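Local coordinates for peptidoglycan-recognition protein LC (Drosophila melanogaster, PDB 2F2L) that serves as the extracellular recognition domain of a peptidoglycan receptor that activates the imd/Relish immune pathway in response to Gram-negative bacteria, at residues R79-M84 / Q96-A101; V118-L123 / A161-W166; T139-L144 / A155-F160. One frame throughout, in Å; residues are numbered along the deposited sequence.

Interaction 1. Residues R79-M84 / Q96-A101. With SO4 (sulfate ion), chain E.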
loop_
_atom_site.group_PDB
_atom_site.type_symbol
_atom_site.label_atom_id
_atom_site.label_comp_id
_atom_site.label_asym_id
_atom_site.label_seq_id
_atom_site.Cartn_x
_atom_site.Cartn_y
_atom_site.Cartn_z
ATOM N N ARG A 79 4.771 5.206 10.423
ATOM C CA ARG A 79 4.952 6.653 10.520
ATOM C C ARG A 79 6.396 7.051 10.823
ATOM O O ARG A 79 6.745 8.235 10.779
ATOM C CB ARG A 79 4.043 7.223 11.593
ATOM C CG ARG A 79 2.589 6.892 11.368
ATOM C CD ARG A 79 1.665 7.754 12.205
ATOM N NE ARG A 79 0.271 7.391 11.947
ATOM C CZ ARG A 79 -0.791 8.080 12.346
ATOM N NH1 ARG A 79 -0.655 9.193 13.060
ATOM N NH2 ARG A 79 -2.008 7.655 12.015
ATOM N N GLY A 80 7.228 6.078 11.180
ATOM C CA GLY A 80 8.642 6.336 11.422
ATOM C C GLY A 80 8.952 6.906 12.790
ATOM O O GLY A 80 8.096 6.946 13.676
ATOM N N TRP A 81 10.202 7.350 12.941
ATOM C CA TRP A 81 10.754 7.821 14.211
ATOM C C TRP A 81 10.187 9.147 14.668
ATOM O O TRP A 81 10.124 9.410 15.862
ATOM C CB TRP A 81 12.277 7.999 14.108
ATOM C CG TRP A 81 13.051 6.747 13.939
ATOM C CD1 TRP A 81 13.832 6.406 12.875
ATOM C CD2 TRP A 81 13.142 5.662 14.874
ATOM N NE1 TRP A 81 14.394 5.169 13.081
ATOM C CE2 TRP A 81 13.991 4.693 14.305
ATOM C CE3 TRP A 81 12.588 5.420 16.139
ATOM C CZ2 TRP A 81 14.303 3.493 14.958
ATOM C CZ3 TRP A 81 12.902 4.232 16.791
ATOM C CH2 TRP A 81 13.748 3.284 16.200
ATOM N N ASN A 82 9.808 9.998 13.719
ATOM C CA ASN A 82 9.612 11.405 14.028
ATOM C C ASN A 82 8.181 11.858 14.104
ATOM O O ASN A 82 7.935 12.972 14.525
ATOM C CB ASN A 82 10.340 12.258 13.003
ATOM C CG ASN A 82 11.813 11.972 12.960
ATOM O OD1 ASN A 82 12.443 11.709 13.988
ATOM N ND2 ASN A 82 12.383 12.033 11.767
ATOM N N LYS A 83 7.240 11.008 13.693
ATOM C CA LYS A 83 5.826 11.389 13.630
ATOM C C LYS A 83 4.988 10.673 14.690
ATOM O O LYS A 83 5.220 9.508 15.005
ATOM C CB LYS A 83 5.258 11.104 12.232
ATOM C CG LYS A 83 5.812 11.996 11.125
ATOM C CD LYS A 83 5.413 13.451 11.328
ATOM C CE LYS A 83 5.708 14.310 10.108
ATOM N NZ LYS A 83 5.359 15.737 10.379
ATOM N N MET A 84 4.010 11.396 15.229
ATOM C CA MET A 84 3.113 10.859 16.237
ATOM C C MET A 84 2.220 9.740 15.644
ATOM O O MET A 84 1.634 9.887 14.558
ATOM C CB MET A 84 2.263 12.003 16.769
ATOM C CG MET A 84 1.552 11.741 18.058
ATOM S SD MET A 84 0.701 13.240 18.619
ATOM C CE MET A 84 -0.748 13.171 17.611
ATOM N N GLN A 96 3.542 10.841 23.437
ATOM C CA GLN A 96 4.693 10.591 24.312
ATOM C C GLN A 96 5.258 9.179 24.175
ATOM O O GLN A 96 5.918 8.674 25.083
ATOM C CB GLN A 96 4.286 10.864 25.759
ATOM C CG GLN A 96 3.867 12.295 25.973
ATOM C CD GLN A 96 3.512 12.591 27.395
ATOM O OE1 GLN A 96 4.344 13.105 28.144
ATOM N NE2 GLN A 96 2.273 12.290 27.788
ATOM N N SER A 97 5.039 8.555 23.022
ATOM C CA SER A 97 5.502 7.184 22.803
ATOM C C SER A 97 5.795 6.912 21.339
ATOM O O SER A 97 5.465 7.711 20.466
ATOM C CB SER A 97 4.465 6.170 23.312
ATOM O OG SER A 97 3.209 6.294 22.639
ATOM N N LEU A 98 6.461 5.787 21.104
ATOM C CA LEU A 98 6.552 5.169 19.799
ATOM C C LEU A 98 5.864 3.827 19.923
ATOM O O LEU A 98 5.868 3.210 21.005
ATOM C CB LEU A 98 8.007 4.945 19.405
ATOM C CG LEU A 98 8.828 6.166 19.000
ATOM C CD1 LEU A 98 10.294 5.789 19.014
ATOM C CD2 LEU A 98 8.422 6.730 17.613
ATOM N N SER A 99 5.261 3.382 18.824
ATOM C CA SER A 99 4.582 2.095 18.773
ATOM C C SER A 99 5.278 1.112 17.829
ATOM O O SER A 99 5.681 1.479 16.717
ATOM C CB SER A 99 3.125 2.256 18.354
ATOM O OG SER A 99 2.984 2.923 17.110
ATOM N N PHE A 100 5.449 -0.120 18.313
ATOM C CA PHE A 100 5.920 -1.245 17.510
ATOM C C PHE A 100 4.744 -2.199 17.429
ATOM O O PHE A 100 4.335 -2.758 18.441
ATOM C CB PHE A 100 7.089 -2.020 18.153
ATOM C CG PHE A 100 8.375 -1.246 18.306
ATOM C CD1 PHE A 100 8.544 0.035 17.809
ATOM C CD2 PHE A 100 9.446 -1.840 18.964
ATOM C CE1 PHE A 100 9.753 0.705 17.963
ATOM C CE2 PHE A 100 10.640 -1.169 19.128
ATOM C CZ PHE A 100 10.798 0.097 18.632
ATOM N N ALA A 101 4.203 -2.385 16.229
ATOM C CA ALA A 101 3.112 -3.333 16.024
ATOM C C ALA A 101 3.690 -4.650 15.501
ATOM O O ALA A 101 4.532 -4.657 14.601
ATOM C CB ALA A 101 2.114 -2.787 15.051
HETATM S S SO4 E . 7.321 19.236 9.530
HETATM O O1 SO4 E . 7.219 19.591 10.944
HETATM O O2 SO4 E . 6.539 18.031 9.242
HETATM O O3 SO4 E . 8.718 18.999 9.180
HETATM O O4 SO4 E . 6.794 20.335 8.725
#

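Interaction 2. Residues V118-L123 / A161-W166. With HSQ (2-acetylamino-2-deoxy-alpha-L-idopyranose), chain D.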
loop_
_atom_site.group_PDB
_atom_site.type_symbol
_atom_site.label_atom_id
_atom_site.label_comp_id
_atom_site.label_asym_id
_atom_site.label_seq_id
_atom_site.Cartn_x
_atom_site.Cartn_y
_atom_site.Cartn_z
ATOM N N VAL A 118 14.910 -8.773 16.299
ATOM C CA VAL A 118 14.984 -7.487 15.585
ATOM C C VAL A 118 14.430 -6.329 16.432
ATOM O O VAL A 118 14.833 -5.172 16.252
ATOM C CB VAL A 118 14.314 -7.518 14.182
ATOM C CG1 VAL A 118 12.806 -7.460 14.284
ATOM C CG2 VAL A 118 14.839 -6.362 13.327
ATOM N N THR A 119 13.516 -6.643 17.347
ATOM C CA THR A 119 13.048 -5.683 18.337
ATOM C C THR A 119 14.184 -5.123 19.169
ATOM O O THR A 119 14.194 -3.934 19.460
ATOM C CB THR A 119 12.018 -6.317 19.280
ATOM O OG1 THR A 119 10.891 -6.781 18.524
ATOM C CG2 THR A 119 11.557 -5.335 20.326
ATOM N N ARG A 120 15.130 -5.979 19.573
ATOM C CA ARG A 120 16.320 -5.527 20.298
ATOM C C ARG A 120 17.146 -4.543 19.458
ATOM O O ARG A 120 17.547 -3.479 19.945
ATOM C CB ARG A 120 17.206 -6.715 20.681
ATOM C CG ARG A 120 16.584 -7.711 21.655
ATOM C CD ARG A 120 17.572 -8.831 21.955
ATOM N NE ARG A 120 17.189 -9.612 23.129
ATOM C CZ ARG A 120 16.690 -10.853 23.113
ATOM N NH1 ARG A 120 16.480 -11.513 21.967
ATOM N NH2 ARG A 120 16.404 -11.451 24.272
ATOM N N LEU A 121 17.414 -4.909 18.204
ATOM C CA LEU A 121 18.169 -4.036 17.299
ATOM C C LEU A 121 17.403 -2.731 17.044
ATOM O O LEU A 121 18.013 -1.666 16.988
ATOM C CB LEU A 121 18.489 -4.714 15.955
ATOM C CG LEU A 121 19.571 -5.812 15.808
ATOM C CD1 LEU A 121 20.734 -5.682 16.813
ATOM C CD2 LEU A 121 18.978 -7.192 15.899
ATOM N N LEU A 122 16.078 -2.822 16.911
ATOM C CA LEU A 122 15.243 -1.641 16.629
ATOM C C LEU A 122 15.263 -0.647 17.797
ATOM O O LEU A 122 15.435 0.552 17.582
ATOM C CB LEU A 122 13.788 -2.028 16.277
ATOM C CG LEU A 122 12.898 -0.864 15.817
ATOM C CD1 LEU A 122 13.478 -0.184 14.567
ATOM C CD2 LEU A 122 11.474 -1.330 15.551
ATOM N N LEU A 123 15.100 -1.153 19.016
ATOM C CA LEU A 123 15.224 -0.335 20.229
ATOM C C LEU A 123 16.617 0.312 20.380
ATOM O O LEU A 123 16.729 1.502 20.724
ATOM C CB LEU A 123 14.913 -1.173 21.466
ATOM C CG LEU A 123 13.478 -1.680 21.648
ATOM C CD1 LEU A 123 13.455 -2.761 22.703
ATOM C CD2 LEU A 123 12.523 -0.560 22.017
ATOM N N ALA A 161 8.823 -10.334 28.891
ATOM C CA ALA A 161 8.651 -10.209 30.347
ATOM C C ALA A 161 9.955 -10.127 31.146
ATOM O O ALA A 161 10.008 -9.433 32.160
ATOM C CB ALA A 161 7.770 -11.344 30.871
ATOM N N ASN A 162 11.000 -10.813 30.692
ATOM C CA ASN A 162 12.308 -10.760 31.364
ATOM C C ASN A 162 13.300 -9.717 30.832
ATOM O O ASN A 162 14.440 -9.677 31.278
ATOM C CB ASN A 162 12.968 -12.156 31.444
ATOM C CG ASN A 162 13.201 -12.817 30.079
ATOM O OD1 ASN A 162 12.903 -12.253 29.024
ATOM N ND2 ASN A 162 13.689 -14.065 30.121
ATOM N N TRP A 163 12.866 -8.844 29.917
ATOM C CA TRP A 163 13.754 -7.811 29.383
ATOM C C TRP A 163 13.885 -6.668 30.376
ATOM O O TRP A 163 12.902 -6.256 30.983
ATOM C CB TRP A 163 13.229 -7.265 28.054
ATOM C CG TRP A 163 13.303 -8.221 26.916
ATOM C CD1 TRP A 163 13.355 -9.588 26.978
ATOM C CD2 TRP A 163 13.305 -7.881 25.531
ATOM N NE1 TRP A 163 13.400 -10.117 25.708
ATOM C CE2 TRP A 163 13.370 -9.090 24.800
ATOM C CE3 TRP A 163 13.255 -6.666 24.827
ATOM C CZ2 TRP A 163 13.387 -9.117 23.401
ATOM C CZ3 TRP A 163 13.277 -6.700 23.437
ATOM C CH2 TRP A 163 13.338 -7.913 22.743
ATOM N N THR A 164 15.094 -6.138 30.506
ATOM C CA THR A 164 15.393 -5.161 31.557
ATOM C C THR A 164 14.552 -3.880 31.476
ATOM O O THR A 164 14.166 -3.334 32.506
ATOM C CB THR A 164 16.900 -4.794 31.586
ATOM O OG1 THR A 164 17.330 -4.380 30.289
ATOM C CG2 THR A 164 17.740 -5.986 32.005
ATOM N N HIS A 165 14.260 -3.415 30.265
ATOM C CA HIS A 165 13.461 -2.188 30.065
ATOM C C HIS A 165 11.932 -2.397 30.089
ATOM O O HIS A 165 11.176 -1.433 30.023
ATOM C CB HIS A 165 13.862 -1.507 28.748
ATOM C CG HIS A 165 15.158 -0.768 28.820
ATOM N ND1 HIS A 165 15.237 0.558 29.185
ATOM C CD2 HIS A 165 16.423 -1.160 28.552
ATOM C CE1 HIS A 165 16.497 0.947 29.151
ATOM N NE2 HIS A 165 17.238 -0.077 28.769
ATOM N N TRP A 166 11.490 -3.647 30.203
ATOM C CA TRP A 166 10.069 -3.989 30.157
ATOM C C TRP A 166 9.355 -3.646 31.463
ATOM O O TRP A 166 9.864 -3.914 32.554
ATOM C CB TRP A 166 9.893 -5.483 29.830
ATOM C CG TRP A 166 8.479 -5.927 29.692
ATOM C CD1 TRP A 166 7.730 -6.589 30.613
ATOM C CD2 TRP A 166 7.649 -5.754 28.549
ATOM N NE1 TRP A 166 6.473 -6.832 30.118
ATOM C CE2 TRP A 166 6.398 -6.320 28.850
ATOM C CE3 TRP A 166 7.833 -5.145 27.304
ATOM C CZ2 TRP A 166 5.336 -6.315 27.938
ATOM C CZ3 TRP A 166 6.781 -5.146 26.404
ATOM C CH2 TRP A 166 5.552 -5.718 26.728
HETATM C C1 HSQ D . 14.948 -14.287 29.437
HETATM C C2 HSQ D . 16.360 -13.760 29.221
HETATM C C3 HSQ D . 17.371 -14.833 28.765
HETATM C C4 HSQ D . 16.888 -16.291 28.684
HETATM C C5 HSQ D . 15.366 -16.466 28.624
HETATM C C6 HSQ D . 14.865 -17.445 27.562
HETATM C C7 HSQ D . 17.199 -11.729 28.099
HETATM C C8 HSQ D . 18.470 -12.068 27.359
HETATM N N2 HSQ D . 16.287 -12.704 28.213
HETATM O O3 HSQ D . 18.502 -14.793 29.619
HETATM O O4 HSQ D . 17.518 -16.932 27.595
HETATM O O5 HSQ D . 14.728 -15.230 28.406
HETATM O O6 HSQ D . 13.467 -17.589 27.724
HETATM O O7 HSQ D . 17.019 -10.591 28.555
#

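Interaction 3. Residues T139-L144 / A155-F160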
loop_
_atom_site.group_PDB
_atom_site.type_symbol
_atom_site.label_atom_id
_atom_site.label_comp_id
_atom_site.label_asym_id
_atom_site.label_seq_id
_atom_site.Cartn_x
_atom_site.Cartn_y
_atom_site.Cartn_z
ATOM N N THR A 139 6.615 -1.350 27.102
ATOM C CA THR A 139 5.447 -1.964 27.751
ATOM C C THR A 139 4.383 -2.422 26.772
ATOM O O THR A 139 4.452 -2.129 25.587
ATOM C CB THR A 139 4.804 -1.019 28.792
ATOM O OG1 THR A 139 3.881 -1.757 29.607
ATOM C CG2 THR A 139 4.090 0.110 28.152
ATOM N N ALA A 140 3.406 -3.150 27.302
ATOM C CA ALA A 140 2.280 -3.643 26.541
ATOM C C ALA A 140 1.195 -2.602 26.505
ATOM O O ALA A 140 0.856 -1.979 27.532
ATOM C CB ALA A 140 1.744 -4.927 27.157
ATOM N N SER A 141 0.632 -2.429 25.315
ATOM C CA SER A 141 -0.554 -1.617 25.148
ATOM C C SER A 141 -1.672 -2.052 26.094
ATOM O O SER A 141 -2.421 -1.214 26.588
ATOM C CB SER A 141 -1.025 -1.651 23.689
ATOM O OG SER A 141 -1.413 -2.954 23.301
ATOM N N SER A 142 -1.757 -3.355 26.370
ATOM C CA SER A 142 -2.818 -3.888 27.210
ATOM C C SER A 142 -2.643 -3.557 28.694
ATOM O O SER A 142 -3.622 -3.475 29.424
ATOM C CB SER A 142 -2.923 -5.406 27.051
ATOM O OG SER A 142 -1.724 -6.033 27.437
ATOM N N LYS A 143 -1.402 -3.400 29.136
ATOM C CA LYS A 143 -1.123 -2.980 30.511
ATOM C C LYS A 143 -1.601 -1.539 30.703
ATOM O O LYS A 143 -2.169 -1.199 31.731
ATOM C CB LYS A 143 0.376 -3.114 30.823
ATOM C CG LYS A 143 0.826 -2.439 32.123
ATOM C CD LYS A 143 2.084 -3.088 32.727
ATOM C CE LYS A 143 2.536 -2.350 33.998
ATOM N NZ LYS A 143 3.120 -3.254 35.054
ATOM N N LEU A 144 -1.396 -0.708 29.686
ATOM C CA LEU A 144 -1.779 0.702 29.737
ATOM C C LEU A 144 -3.297 0.889 29.715
ATOM O O LEU A 144 -3.834 1.772 30.387
ATOM C CB LEU A 144 -1.138 1.462 28.560
ATOM C CG LEU A 144 0.385 1.568 28.571
ATOM C CD1 LEU A 144 0.889 2.242 27.283
ATOM C CD2 LEU A 144 0.875 2.328 29.798
ATOM N N ALA A 155 0.717 -13.946 24.617
ATOM C CA ALA A 155 1.915 -14.674 24.196
ATOM C C ALA A 155 3.005 -13.743 23.663
ATOM O O ALA A 155 4.195 -14.018 23.813
ATOM C CB ALA A 155 1.568 -15.749 23.192
ATOM N N LEU A 156 2.605 -12.636 23.050
ATOM C CA LEU A 156 3.562 -11.619 22.612
ATOM C C LEU A 156 4.241 -10.986 23.824
ATOM O O LEU A 156 5.475 -10.963 23.910
ATOM C CB LEU A 156 2.860 -10.534 21.771
ATOM C CG LEU A 156 3.662 -9.283 21.402
ATOM C CD1 LEU A 156 4.834 -9.636 20.503
ATOM C CD2 LEU A 156 2.771 -8.247 20.739
ATOM N N TYR A 157 3.438 -10.496 24.767
ATOM C CA TYR A 157 3.975 -9.719 25.888
ATOM C C TYR A 157 4.818 -10.561 26.850
ATOM O O TYR A 157 5.786 -10.063 27.412
ATOM C CB TYR A 157 2.851 -9.021 26.651
ATOM C CG TYR A 157 1.969 -8.168 25.761
ATOM C CD1 TYR A 157 2.524 -7.273 24.846
ATOM C CD2 TYR A 157 0.578 -8.245 25.841
ATOM C CE1 TYR A 157 1.726 -6.479 24.045
ATOM C CE2 TYR A 157 -0.232 -7.462 25.022
ATOM C CZ TYR A 157 0.352 -6.584 24.130
ATOM O OH TYR A 157 -0.435 -5.797 23.314
ATOM N N ALA A 158 4.450 -11.833 27.005
ATOM C CA ALA A 158 5.214 -12.785 27.822
ATOM C C ALA A 158 6.637 -12.974 27.298
ATOM O O ALA A 158 7.552 -13.245 28.069
ATOM C CB ALA A 158 4.494 -14.128 27.877
ATOM N N SER A 159 6.813 -12.805 25.985
ATOM C CA SER A 159 8.126 -12.924 25.341
ATOM C C SER A 159 9.113 -11.812 25.726
ATOM O O SER A 159 10.326 -11.988 25.585
ATOM C CB SER A 159 7.958 -12.973 23.813
ATOM O OG SER A 159 6.961 -13.927 23.448
ATOM N N PHE A 160 8.596 -10.677 26.204
ATOM C CA PHE A 160 9.432 -9.559 26.665
ATOM C C PHE A 160 9.502 -9.440 28.187
ATOM O O PHE A 160 10.178 -8.562 28.712
ATOM C CB PHE A 160 8.892 -8.231 26.125
ATOM C CG PHE A 160 8.757 -8.187 24.642
ATOM C CD1 PHE A 160 9.858 -8.381 23.829
ATOM C CD2 PHE A 160 7.529 -7.923 24.057
ATOM C CE1 PHE A 160 9.741 -8.323 22.456
ATOM C CE2 PHE A 160 7.398 -7.858 22.692
ATOM C CZ PHE A 160 8.507 -8.052 21.882
#

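Interaction 1. Residues R79-M84 / Q96-A101
W81 and L98 meet at the tight centre of this contact, where both methyls of the leucine press on the loop. L98 CD1 meets the rim of the indole, roughly level with the ring, 3.7 Å from W81 CE3 and almost as near to CZ3. The two side chains cross at about a right angle, consistent with edge packing. The other branch turns to the loop backbone: L98 CD2 lies 3.6 Å from W81 O and 4.0 Å from G80 O. W81 starts out directed away from the strand, and with CG anti to its carbonyl carbon (chi1 -67°) the six-membered ring still comes back to meet the leucine. No hydrogen bond links the segments directly, and the interface is small, 174 Å² summed over both sides. N66 bridges them instead: its ND2 donates to G80 O and K83 O, while its OD1 accepts S99 N.

Against this close packing of W81 and G80 on L98, the rest of the loop is looser and more open to solvent. N82 is exposed. K83 is partly exposed and, bent at chi2 (-65°), ends on the far side of the loop from L98; its NZ lies 2.8 Å from O2 of a sulfate probably taken from the crystallisation liquor, and also forms a salt bridge with D19. Within the loop, R79 NH1 donates to M84 O at 2.8 Å with an N-H...O angle of 152°, tying the two ends of 79-84 together.

In this amidase-type PGRP domain, with helices packed on a central mixed sheet, the loop after strand 75-77 is laid against the start of strand 98-102, beside strand 24-31. W81 and L98 both touch I132 of strand 132-133, and W81 also packs on L122 of helix 113-128.

Interaction 2. Residues V118-L123 / A161-W166
The indole of W163 reaches across to helix 113-128 and meets three residues spaced along one side of it: T119, R120 and L123. R120 CG comes to 3.4 Å from W163 CH2 at a slant; farther along, NE lies over one indole face, toward its rim. The guanidinium follows over the CZ2 rim of the indole. W163 CZ2 lies 3.7 Å above the centre of the guanidinium plane, and the two flat groups are only 24° from parallel. R120 NH2 continues toward the pyrrole side, 3.6 Å from W163 NE1. The far corner of the benzene ring takes the apolar partners. With OG1 of T119 beside the backbone N (chi1 -60°), CG2 is left anti to that N and approaches W163 CZ3 to 3.8 Å, and L123 CD1 meets the same carbon at the ring edge at 4.0 Å. T119 OG1 is engaged elsewhere, with Y102 OH and Q115 O, and F160 adds an edge-to-face contact to the indole. Beside R120, N162 ND2 is bonded covalently to C1 of an N-linked sugar, whose acetyl methyl C8 comes within 3.8 Å of R120 NH2.

No hydrogen bond crosses between the segments. The attachment of this C-terminal loop to the helix therefore rests on dispersion between indole and aliphatic groups, probably aided by attraction between the arginine charge and the aromatic ring.

Interaction 3. Residues T139-L144 / A155-F160
At the edge of the sheet, where outermost strand 136-140 passes directly into the short helix 141-144, A140, S141 and S142 receive the ring of Y157 from helix 154-158. A140 is both the last strand residue and the N-cap of the short helix, and its methyl makes the central contact. A140 CB stands 3.4 Å from the centroid of the Y157 ring and 11° off the ring normal, a CH-pi contact over the face. The distances from A140 CB to the six carbons of the Y157 ring run only from 3.4 Å (CD1) to 3.9 Å (CE2), which confirms that the methyl is centred. The ring also lies close to the chain itself, with Y157 CE1 3.8 Å from A140 CA.

The two serines approach the ring from the helix start, and both side chains are folded into the position between backbone N and carbonyl carbon. S142 OG thereby comes 3.2 Å from Y157 CE2, an oblique approach. S141 OG (chi1 64°) lies 3.0 Å from Y157 OH, a possible hydrogen bond, since the serine proton could go instead to A29 O of the adjacent strand 24-31. Y157 OH also bonds F151 O, in the connection between the helices, and has a weak bond of its own to A29 O.

All four touching residues are buried. The tyrosine is thus held by two unlike means. A140 packs on the face and S142 OG lies obliquely by CE2, which together probably limit where the ring can sit. Its buried hydroxyl is satisfied chiefly by F151 O, with weaker or unsettled links to A29 O and S141 OG, and these polar links help join helix 154-158 to the sheet edge.

Overall arrangement
Along the chain interaction 1 is complete before the others begin, while interaction 3 falls wholly between the two segments of interaction 2. The centres of interaction 1 and interaction 2 are about 16 Å apart. Those of interaction 1 and interaction 3 are about 17 Å apart, and those of interaction 2 and interaction 3 about 11 Å. Helix 113-128 couples the first two: L122 CD2 packs 3.5 Å from F100 CZ. W166 joins the last two, its CH2 3.4 Å from A140 N. Interactions 1 and 3 do not touch but reach the same mixed sheet. Together they fasten a loop, a helix and the C-terminal tail round that sheet; none includes a residue of the peptidoglycan-fragment pocket.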